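Local coordinates for binding component of ABC transporter (Wolinella succinogenes, PDB 3K4U), which probably serves as the solute-binding component of an ABC transporter and holds a lysine molecule in its ligand pocket, at residues G55-L60 against D66-G71; V9-G14 against F30-A35; S94-K99 against E147-V152; F162-N167 against L179-T184. One frame throughout, in Å; residues are numbered along the deposited sequence.

Interaction 1: residues G55-L60 against D66-G71; sequences GLIPGL and DIIISG. With LYS (lysine), chain K.
Helix 56-61, the connecting helix of a beta-alpha-beta crossover, lies over strand 67-68 and meets it mainly through Leu-56, Leu-60 and Ile-68. The end of Ile-68 pushes up under the first turn of the helix: its CD1 sits 3.7 Å from Leu-56 CB and 4.2 Å from Ile-57 CG1. Leu-60 works one turn further on. With CG anti to the backbone N (chi1 -176°), its two methyls part over the strand, CD2 resting 3.8 Å from Ile-68 CG1 as the two side chains pass at a slant, and CD1 coming 3.4 Å from Asp-66 O. Cut back to alanine, the position would probably lose this packing and open a gap beside Ile-68. At the other end Leu-56 CD1 lies 3.8 Å from Ser-70 OG, a hydroxyl held by the backbone N of Glu-12. No hydrogen bond links the two segments; they meet by van der Waals packing, mostly of aliphatic side chains. Just past it, Gly-71 O accepts a hydrogen bond from the alpha-amino N of the bound lysine, 3.2 Å away, which puts the end of 66-71 in the pocket. Strand 45-50, this helix and strand 67-68 form the crossover, and its 2-1-3 strand order is that of a type II periplasmic binding protein lobe, with ligand bound at the strand ends.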
# COMPACT_ATOMS: atom_id res chain seq x y z
N GLY E 55 1.91 10.53 43.79
CA GLY E 55 0.85 11.52 44.01
C GLY E 55 0.34 12.10 42.70
O GLY E 55 -0.60 12.87 42.68
N LEU E 56 0.92 11.72 41.59
CA LEU E 56 0.39 12.14 40.27
C LEU E 56 -1.03 11.66 39.99
O LEU E 56 -1.91 12.47 39.72
CB LEU E 56 1.29 11.70 39.15
CG LEU E 56 2.60 12.47 39.02
CD1 LEU E 56 3.43 11.80 37.94
CD2 LEU E 56 2.39 13.92 38.63
N ILE E 57 -1.25 10.34 40.05
CA ILE E 57 -2.57 9.84 39.73
C ILE E 57 -3.62 10.40 40.70
O ILE E 57 -4.63 10.94 40.25
CB ILE E 57 -2.62 8.32 39.60
CG1 ILE E 57 -2.24 7.92 38.18
CG2 ILE E 57 -4.03 7.79 39.90
CD1 ILE E 57 -1.91 6.44 38.00
N PRO E 58 -3.36 10.32 42.02
CA PRO E 58 -4.38 10.77 42.94
C PRO E 58 -4.60 12.28 42.86
O PRO E 58 -5.71 12.74 43.08
CB PRO E 58 -3.79 10.39 44.30
CG PRO E 58 -2.77 9.40 44.04
CD PRO E 58 -2.19 9.80 42.74
N GLY E 59 -3.56 13.04 42.54
CA GLY E 59 -3.70 14.44 42.28
C GLY E 59 -4.60 14.70 41.09
O GLY E 59 -5.35 15.68 41.08
N LEU E 60 -4.50 13.86 40.08
CA LEU E 60 -5.36 13.97 38.92
C LEU E 60 -6.79 13.61 39.30
O LEU E 60 -7.73 14.31 38.90
CB LEU E 60 -4.86 13.06 37.81
CG LEU E 60 -5.58 13.08 36.45
CD1 LEU E 60 -5.53 14.44 35.80
CD2 LEU E 60 -4.84 12.09 35.62
N ASP E 66 -5.24 18.91 35.67
CA ASP E 66 -6.10 18.54 34.56
C ASP E 66 -5.61 17.33 33.76
O ASP E 66 -6.42 16.54 33.24
CB ASP E 66 -6.35 19.76 33.69
CG ASP E 66 -6.95 20.92 34.48
OD1 ASP E 66 -7.82 20.63 35.34
OD2 ASP E 66 -6.56 22.10 34.29
N ILE E 67 -4.29 17.17 33.71
CA ILE E 67 -3.62 16.20 32.85
C ILE E 67 -2.24 15.90 33.45
O ILE E 67 -1.70 16.72 34.18
CB ILE E 67 -3.49 16.80 31.42
CG1 ILE E 67 -2.93 15.78 30.39
CG2 ILE E 67 -2.69 18.06 31.46
CD1 ILE E 67 -3.15 16.15 28.94
N ILE E 68 -1.69 14.71 33.18
CA ILE E 68 -0.36 14.30 33.64
C ILE E 68 0.54 14.16 32.42
O ILE E 68 0.33 13.30 31.59
CB ILE E 68 -0.40 12.90 34.28
CG1 ILE E 68 -1.11 12.91 35.64
CG2 ILE E 68 1.01 12.31 34.44
CD1 ILE E 68 -1.07 11.52 36.29
N ILE E 69 1.55 15.00 32.29
CA ILE E 69 2.46 14.83 31.18
C ILE E 69 3.83 14.65 31.80
O ILE E 69 4.60 15.59 31.94
CB ILE E 69 2.40 16.00 30.20
CG1 ILE E 69 0.96 16.28 29.81
CG2 ILE E 69 3.16 15.71 28.92
CD1 ILE E 69 0.81 17.58 29.04
N SER E 70 4.11 13.42 32.19
CA SER E 70 5.25 13.06 33.01
C SER E 70 5.92 11.82 32.47
O SER E 70 6.55 11.09 33.21
CB SER E 70 4.79 12.80 34.44
OG SER E 70 5.80 13.22 35.35
N GLY E 71 5.76 11.55 31.18
CA GLY E 71 6.42 10.40 30.57
C GLY E 71 5.94 9.11 31.18
O GLY E 71 6.71 8.25 31.48
N LYS K . 7.85 5.40 32.41
CA LYS K . 8.15 5.51 33.82
C LYS K . 6.91 5.10 34.58
O LYS K . 5.80 5.31 34.10
CB LYS K . 8.50 6.97 34.17
CG LYS K . 9.30 7.14 35.44
CD LYS K . 8.93 8.40 36.13
CE LYS K . 9.94 8.81 37.20
NZ LYS K . 9.76 10.21 37.65
OXT LYS K . 6.98 4.56 35.69

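Interaction 2: residues V9-G14 against F30-A35; sequences VGLEPG and FDVDLA. With LYS (lysine), chain K.
Leu-11 and Val-32 meet at about a right angle, with a single methyl from each making the touch: Leu-11 CD2 lies 3.9 Å from Val-32 CG2. The leucine leaves strand 6-11 with CG between the backbone N and the carbonyl carbon, the crowded position (chi1 37°), and from there its CD2 branch reaches the helix. The CB of Val-32 points neither at the strand nor away from it, and CG2 is the branch that touches. Two residues back along the strand, Val-9 faces the helix directly. Its CG2 is the branch that stands opposite Ala-35 CB, at 4.2 Å, while CG1 lies anti to the backbone N (chi1 -171°). The CA atoms of Val-9 and Ala-35 are 7.3 Å apart, against 8.6 Å for those of Leu-11 and Asp-31, consistent with the small alanine allowing a closer approach. Pairing Val-9 with Ala-35 and Leu-11 with Val-32 means that strand and helix run in opposing directions. Leu-46 and Leu-48 of strand 45-50 also pack on this side of the sheet, against Ala-35 and Val-32. Beyond the strand end, Glu-12 stretches away from the helix to the ligand, where its OE1 accepts a hydrogen bond from NZ of the bound lysine; the modelled length is too short to be trusted. Strand 6-11, helix 30-41 and strand 45-50 make a beta-alpha-beta crossover, opening the first lobe of the solute-binding fold and delivering an acidic residue to the pocket from its strand tip.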
# COMPACT_ATOMS: atom_id res chain seq x y z
N VAL E 9 -0.85 21.20 34.79
CA VAL E 9 -0.18 19.93 34.48
C VAL E 9 0.71 19.43 35.61
O VAL E 9 1.70 20.10 35.97
CB VAL E 9 0.71 20.05 33.25
CG1 VAL E 9 1.23 18.64 32.82
CG2 VAL E 9 -0.02 20.74 32.11
N GLY E 10 0.40 18.23 36.10
CA GLY E 10 1.23 17.54 37.08
C GLY E 10 2.36 16.76 36.44
O GLY E 10 2.18 16.12 35.40
N LEU E 11 3.54 16.84 37.07
CA LEU E 11 4.73 16.14 36.60
C LEU E 11 5.76 16.08 37.69
O LEU E 11 5.70 16.83 38.65
CB LEU E 11 5.34 16.78 35.34
CG LEU E 11 5.43 18.26 35.01
CD1 LEU E 11 5.83 19.09 36.23
CD2 LEU E 11 6.42 18.46 33.90
N GLU E 12 6.69 15.13 37.56
CA GLU E 12 7.71 14.92 38.56
C GLU E 12 9.06 15.19 37.93
O GLU E 12 9.47 14.46 37.01
CB GLU E 12 7.65 13.49 39.12
CG GLU E 12 8.39 13.35 40.46
CD GLU E 12 8.79 11.93 40.78
OE1 GLU E 12 9.25 11.22 39.86
OE2 GLU E 12 8.66 11.52 41.97
N PRO E 13 9.74 16.24 38.38
CA PRO E 13 10.97 16.53 37.66
C PRO E 13 12.06 15.48 37.88
O PRO E 13 12.09 14.82 38.93
CB PRO E 13 11.37 17.88 38.22
CG PRO E 13 10.01 18.56 38.45
CD PRO E 13 9.22 17.44 39.07
N GLY E 14 12.93 15.31 36.91
CA GLY E 14 14.08 14.45 37.16
C GLY E 14 14.10 13.15 36.39
O GLY E 14 15.05 12.39 36.54
N PHE E 30 11.07 17.94 27.47
CA PHE E 30 10.24 17.56 26.34
C PHE E 30 8.78 17.65 26.73
O PHE E 30 8.00 18.28 26.03
CB PHE E 30 10.65 16.16 25.88
CG PHE E 30 9.80 15.58 24.76
CD1 PHE E 30 9.91 16.05 23.47
CD2 PHE E 30 8.95 14.50 25.00
CE1 PHE E 30 9.16 15.49 22.44
CE2 PHE E 30 8.21 13.94 23.98
CZ PHE E 30 8.31 14.43 22.69
N ASP E 31 8.40 17.08 27.86
CA ASP E 31 7.04 17.30 28.38
C ASP E 31 6.60 18.76 28.59
O ASP E 31 5.42 19.08 28.41
CB ASP E 31 6.81 16.49 29.66
CG ASP E 31 6.67 15.00 29.39
OD1 ASP E 31 6.82 14.18 30.31
OD2 ASP E 31 6.42 14.63 28.23
N VAL E 32 7.51 19.65 28.98
CA VAL E 32 7.12 21.02 29.25
C VAL E 32 6.85 21.77 27.96
O VAL E 32 5.79 22.38 27.80
CB VAL E 32 8.13 21.76 30.16
CG1 VAL E 32 7.69 23.21 30.37
CG2 VAL E 32 8.30 20.99 31.54
N ASP E 33 7.77 21.72 27.03
CA ASP E 33 7.48 22.18 25.65
C ASP E 33 6.14 21.65 25.06
O ASP E 33 5.43 22.38 24.35
CB ASP E 33 8.66 21.85 24.73
CG ASP E 33 9.92 22.59 25.15
OD1 ASP E 33 9.79 23.43 26.08
OD2 ASP E 33 11.02 22.37 24.57
N LEU E 34 5.79 20.39 25.36
CA LEU E 34 4.54 19.83 24.89
C LEU E 34 3.41 20.51 25.59
O LEU E 34 2.46 21.01 24.96
CB LEU E 34 4.49 18.32 25.18
CG LEU E 34 4.80 17.26 24.11
CD1 LEU E 34 5.46 17.82 22.88
CD2 LEU E 34 5.59 16.08 24.66
N ALA E 35 3.52 20.53 26.91
CA ALA E 35 2.55 21.19 27.79
C ALA E 35 2.39 22.65 27.43
O ALA E 35 1.30 23.21 27.54
CB ALA E 35 2.97 21.04 29.23
N LYS K . 7.85 5.40 32.41
CA LYS K . 8.15 5.51 33.82
C LYS K . 6.91 5.10 34.58
O LYS K . 5.80 5.31 34.10
CB LYS K . 8.50 6.97 34.17
CG LYS K . 9.30 7.14 35.44
CD LYS K . 8.93 8.40 36.13
CE LYS K . 9.94 8.81 37.20
NZ LYS K . 9.76 10.21 37.65
OXT LYS K . 6.98 4.56 35.69

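Interaction 3: residues S94-K99 against E147-V152; sequences SLLVKK and EAVQEV
Leu-96 and Val-149 form the buried end of this contact, where helix 145-154 packs on strand 89-98. Leu-96 points at the helix with CG anti to its carbonyl carbon (chi1 -68°), and its CD1 meets Val-149 CG1 at 4.1 Å, the two side chains passing obliquely. Phe-160 and Phe-170 also pack on Val-149, so this end is enclosed by strand 159-163 of the sheet and by helix 164-175. One turn on, Val-152 points straight at the strand and brings CG2 down on the backbone rather than on a side chain, 4.0 Å from Lys-98 N and 4.3 Å from Val-97 C. Here the chains draw together, with the CA atoms of Lys-98 and Val-152 6.5 Å apart. At this same end the outer rim, made by the Lys-98 side chain, is looser. The partly exposed Lys-98 bends round the end of 147-152, its CG 4.0 Å and its NZ 3.9 Å from Val-152 O. That is too long for a hydrogen bond, and any pull between the ammonium and the carbonyl oxygen is probably slight. The axes of strand 94-98 and helix 147-152 come within 9.3 Å and run roughly the same way, 35° apart. Helix 145-154 joins strand 138-142 to strand 159-163 in a beta-alpha-beta crossover of the second lobe, and this contact is where it rests on the neighbouring antiparallel strand, a layered alpha/beta packing.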
# COMPACT_ATOMS: atom_id res chain seq x y z
N SER E 94 16.33 0.02 29.68
CA SER E 94 17.69 -0.26 29.31
C SER E 94 18.51 -0.38 30.58
O SER E 94 17.99 -0.24 31.68
CB SER E 94 18.26 0.87 28.48
OG SER E 94 18.27 0.55 27.11
N LEU E 95 19.80 -0.65 30.41
CA LEU E 95 20.71 -0.84 31.51
C LEU E 95 21.92 0.11 31.44
O LEU E 95 22.51 0.31 30.37
CB LEU E 95 21.14 -2.30 31.60
CG LEU E 95 20.03 -3.37 31.59
CD1 LEU E 95 20.64 -4.76 31.67
CD2 LEU E 95 19.01 -3.18 32.71
N LEU E 96 22.27 0.71 32.58
CA LEU E 96 23.54 1.38 32.69
C LEU E 96 24.39 0.56 33.65
O LEU E 96 23.95 0.26 34.75
CB LEU E 96 23.37 2.81 33.21
CG LEU E 96 22.69 3.87 32.34
CD1 LEU E 96 22.79 5.22 33.07
CD2 LEU E 96 23.28 3.96 30.93
N VAL E 97 25.60 0.17 33.21
CA VAL E 97 26.51 -0.70 34.00
C VAL E 97 27.87 -0.03 34.26
O VAL E 97 28.24 0.92 33.56
CB VAL E 97 26.71 -2.11 33.31
CG1 VAL E 97 25.35 -2.71 32.87
CG2 VAL E 97 27.66 -2.05 32.11
N LYS E 98 28.60 -0.52 35.25
CA LYS E 98 29.97 -0.05 35.49
C LYS E 98 30.90 -0.58 34.40
O LYS E 98 30.62 -1.62 33.80
CB LYS E 98 30.48 -0.49 36.87
CG LYS E 98 31.08 0.65 37.73
CD LYS E 98 32.48 1.13 37.28
CE LYS E 98 32.69 2.64 37.57
NZ LYS E 98 32.70 2.97 39.03
N LYS E 99 32.01 0.12 34.17
CA LYS E 99 32.99 -0.25 33.13
C LYS E 99 33.38 -1.74 33.10
O LYS E 99 33.44 -2.41 34.13
CB LYS E 99 34.25 0.63 33.23
CG LYS E 99 34.21 1.87 32.32
CD LYS E 99 35.54 2.08 31.58
CE LYS E 99 35.38 3.04 30.40
NZ LYS E 99 34.53 2.49 29.30
N GLU E 147 19.49 9.44 42.57
CA GLU E 147 20.06 8.80 43.76
C GLU E 147 20.40 7.38 43.46
O GLU E 147 21.28 6.81 44.11
CB GLU E 147 19.09 8.79 44.93
CG GLU E 147 18.98 10.08 45.68
CD GLU E 147 17.87 10.00 46.66
OE1 GLU E 147 17.98 9.18 47.60
OE2 GLU E 147 16.87 10.74 46.51
N ALA E 148 19.69 6.83 42.47
CA ALA E 148 19.79 5.42 42.14
C ALA E 148 21.06 5.19 41.39
O ALA E 148 21.87 4.37 41.80
CB ALA E 148 18.60 4.98 41.34
N VAL E 149 21.28 5.95 40.33
CA VAL E 149 22.52 5.77 39.59
C VAL E 149 23.77 6.07 40.38
O VAL E 149 24.80 5.40 40.16
CB VAL E 149 22.59 6.63 38.34
CG1 VAL E 149 22.73 5.74 37.13
CG2 VAL E 149 21.40 7.57 38.25
N GLN E 150 23.73 7.08 41.25
CA GLN E 150 24.88 7.38 42.12
C GLN E 150 25.47 6.13 42.72
O GLN E 150 26.67 6.01 42.79
CB GLN E 150 24.52 8.36 43.23
CG GLN E 150 24.56 9.83 42.81
CD GLN E 150 25.93 10.23 42.31
OE1 GLN E 150 26.94 9.97 42.97
NE2 GLN E 150 25.98 10.83 41.13
N GLU E 151 24.61 5.18 43.12
CA GLU E 151 25.07 3.89 43.66
C GLU E 151 25.96 3.08 42.70
O GLU E 151 26.93 2.43 43.13
CB GLU E 151 23.88 3.02 44.11
CG GLU E 151 22.88 3.67 45.04
CD GLU E 151 23.49 4.12 46.34
OE1 GLU E 151 24.06 3.26 47.06
OE2 GLU E 151 23.40 5.34 46.65
N VAL E 152 25.68 3.10 41.41
CA VAL E 152 26.60 2.42 40.52
C VAL E 152 27.85 3.31 40.28
O VAL E 152 29.01 2.80 40.33
CB VAL E 152 25.88 1.71 39.28
CG1 VAL E 152 24.49 2.31 38.98
CG2 VAL E 152 26.77 1.59 38.06

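Interaction 4: residues F162-N167 against L179-T184; sequences FDLPFN and LVHLDT. With LYS (lysine), chain K.
The His-181 imidazole is sandwiched: Asn-167 CB lies over one face, 3.3 Å from CE1, and Asp-183 CB sits 3.3 Å above the ring plane on the opposite face, toward the rim. Leu-164 comes in at the edge, its CG 4.1 Å from NE2. The Asn-167 amide is turned 63° from the ring, so the two flat groups do not stack, while ND1 makes a weak hydrogen bond to Leu-95 O. Leu-164 reaches further with CD1, which approaches Asp-183 O. On the pocket side, Phe-162 CZ stands 3.6 Å from CG of the bound lysine, approached obliquely, with the ligand's CE at the ring edge and in its plane. Next to it, Asp-163 OD1 accepts a hydrogen bond from the ligand's alpha-amino N at 2.7 Å. Replacing it with alanine removes the carboxylate, which would probably leave that amino group without its acidic partner and the ligand less firmly placed. Between these two sides runs the start of helix 164-175: it follows strand 159-163 directly, and its first turn packs on strand 179-182, with both strands pairing to strand 89-98.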
# COMPACT_ATOMS: atom_id res chain seq x y z
N PHE E 162 16.21 1.50 33.80
CA PHE E 162 15.25 2.58 33.67
C PHE E 162 14.94 2.78 32.19
O PHE E 162 15.63 2.25 31.34
CB PHE E 162 15.85 3.88 34.25
CG PHE E 162 14.82 4.84 34.74
CD1 PHE E 162 14.33 4.75 36.03
CD2 PHE E 162 14.35 5.83 33.90
CE1 PHE E 162 13.34 5.63 36.47
CE2 PHE E 162 13.37 6.71 34.33
CZ PHE E 162 12.87 6.61 35.62
N ASP E 163 13.89 3.56 31.93
CA ASP E 163 13.55 4.01 30.61
C ASP E 163 14.79 4.45 29.85
O ASP E 163 15.63 5.21 30.36
CB ASP E 163 12.52 5.15 30.66
CG ASP E 163 11.19 4.73 31.31
OD1 ASP E 163 10.12 5.31 30.98
OD2 ASP E 163 11.22 3.82 32.17
N LEU E 164 14.90 3.94 28.63
CA LEU E 164 16.06 4.12 27.77
C LEU E 164 16.42 5.58 27.47
O LEU E 164 17.60 5.91 27.36
CB LEU E 164 15.85 3.37 26.45
CG LEU E 164 16.99 3.33 25.45
CD1 LEU E 164 16.93 1.99 24.80
CD2 LEU E 164 16.85 4.42 24.42
N PRO E 165 15.40 6.45 27.31
CA PRO E 165 15.79 7.82 26.95
C PRO E 165 16.44 8.54 28.10
O PRO E 165 17.24 9.43 27.88
CB PRO E 165 14.48 8.46 26.52
CG PRO E 165 13.59 7.25 26.14
CD PRO E 165 13.96 6.23 27.15
N PHE E 166 16.15 8.09 29.32
CA PHE E 166 16.89 8.57 30.48
C PHE E 166 18.37 8.22 30.39
O PHE E 166 19.24 9.10 30.52
CB PHE E 166 16.31 8.03 31.78
CG PHE E 166 17.07 8.44 33.02
CD1 PHE E 166 16.60 9.46 33.83
CD2 PHE E 166 18.23 7.76 33.40
CE1 PHE E 166 17.29 9.83 34.98
CE2 PHE E 166 18.93 8.12 34.57
CZ PHE E 166 18.46 9.16 35.35
N ASN E 167 18.66 6.95 30.13
CA ASN E 167 20.03 6.50 30.00
C ASN E 167 20.85 7.25 28.98
O ASN E 167 21.97 7.66 29.26
CB ASN E 167 20.05 5.01 29.73
CG ASN E 167 19.46 4.22 30.87
OD1 ASN E 167 19.63 4.56 32.05
ND2 ASN E 167 18.75 3.15 30.53
N LEU E 179 30.41 4.86 33.04
CA LEU E 179 29.47 3.76 32.86
C LEU E 179 29.36 3.37 31.40
O LEU E 179 29.96 4.04 30.53
CB LEU E 179 28.09 4.17 33.40
CG LEU E 179 27.73 3.99 34.88
CD1 LEU E 179 28.88 4.31 35.82
CD2 LEU E 179 26.53 4.86 35.18
N VAL E 180 28.64 2.29 31.12
CA VAL E 180 28.34 1.89 29.74
C VAL E 180 26.89 1.46 29.57
O VAL E 180 26.37 0.63 30.34
CB VAL E 180 29.27 0.80 29.20
CG1 VAL E 180 28.92 0.49 27.74
CG2 VAL E 180 30.72 1.24 29.31
N HIS E 181 26.26 2.03 28.55
CA HIS E 181 24.85 1.86 28.21
C HIS E 181 24.58 0.57 27.42
O HIS E 181 24.87 0.49 26.22
CB HIS E 181 24.45 3.08 27.37
CG HIS E 181 22.99 3.18 27.06
ND1 HIS E 181 22.02 2.53 27.80
CD2 HIS E 181 22.34 3.90 26.12
CE1 HIS E 181 20.83 2.84 27.32
NE2 HIS E 181 20.99 3.67 26.31
N LEU E 182 24.03 -0.43 28.09
CA LEU E 182 23.49 -1.59 27.38
C LEU E 182 22.09 -1.25 26.87
O LEU E 182 21.10 -1.32 27.62
CB LEU E 182 23.52 -2.85 28.25
CG LEU E 182 24.90 -3.50 28.23
CD1 LEU E 182 24.97 -4.64 29.23
CD2 LEU E 182 25.27 -3.99 26.81
N ASP E 183 22.02 -0.85 25.60
CA ASP E 183 20.82 -0.18 25.11
C ASP E 183 19.77 -1.06 24.44
O ASP E 183 18.81 -0.53 23.84
CB ASP E 183 21.17 1.05 24.27
CG ASP E 183 21.94 0.71 23.01
OD1 ASP E 183 21.59 -0.26 22.30
OD2 ASP E 183 22.90 1.45 22.70
N THR E 184 19.91 -2.37 24.54
CA THR E 184 18.82 -3.21 24.08
C THR E 184 17.61 -2.89 24.95
O THR E 184 17.71 -2.83 26.16
CB THR E 184 19.15 -4.72 24.11
OG1 THR E 184 20.49 -4.93 23.66
CG2 THR E 184 18.19 -5.50 23.21
N LYS K . 7.85 5.40 32.41
CA LYS K . 8.15 5.51 33.82
C LYS K . 6.91 5.10 34.58
O LYS K . 5.80 5.31 34.10
CB LYS K . 8.50 6.97 34.17
CG LYS K . 9.30 7.14 35.44
CD LYS K . 8.93 8.40 36.13
CE LYS K . 9.94 8.81 37.20
NZ LYS K . 9.76 10.21 37.65
OXT LYS K . 6.98 4.56 35.69

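Overall arrangement
Following the chain from its N terminus, interaction 2 closes first, bringing helix 30-41 back onto strand 6-11 after the short hairpin 20-21/27-28. Interaction 1 then closes the tight return from 55-60 to 66-71. Interaction 3 spans the longest loop, from 94-99 to 147-152, and interaction 4 follows with the shorter return from 162-167 to 179-184. All four come in series; none nests or crosses. Interactions 1 and 2 share the first lobe, through neighbouring strands 67-68 and 6-11, while 3 holds strand 89-98 and 4 the two strands that flank it, in the second lobe. The bound lysine lies between the lobes, touched by interactions 1, 2 and 4.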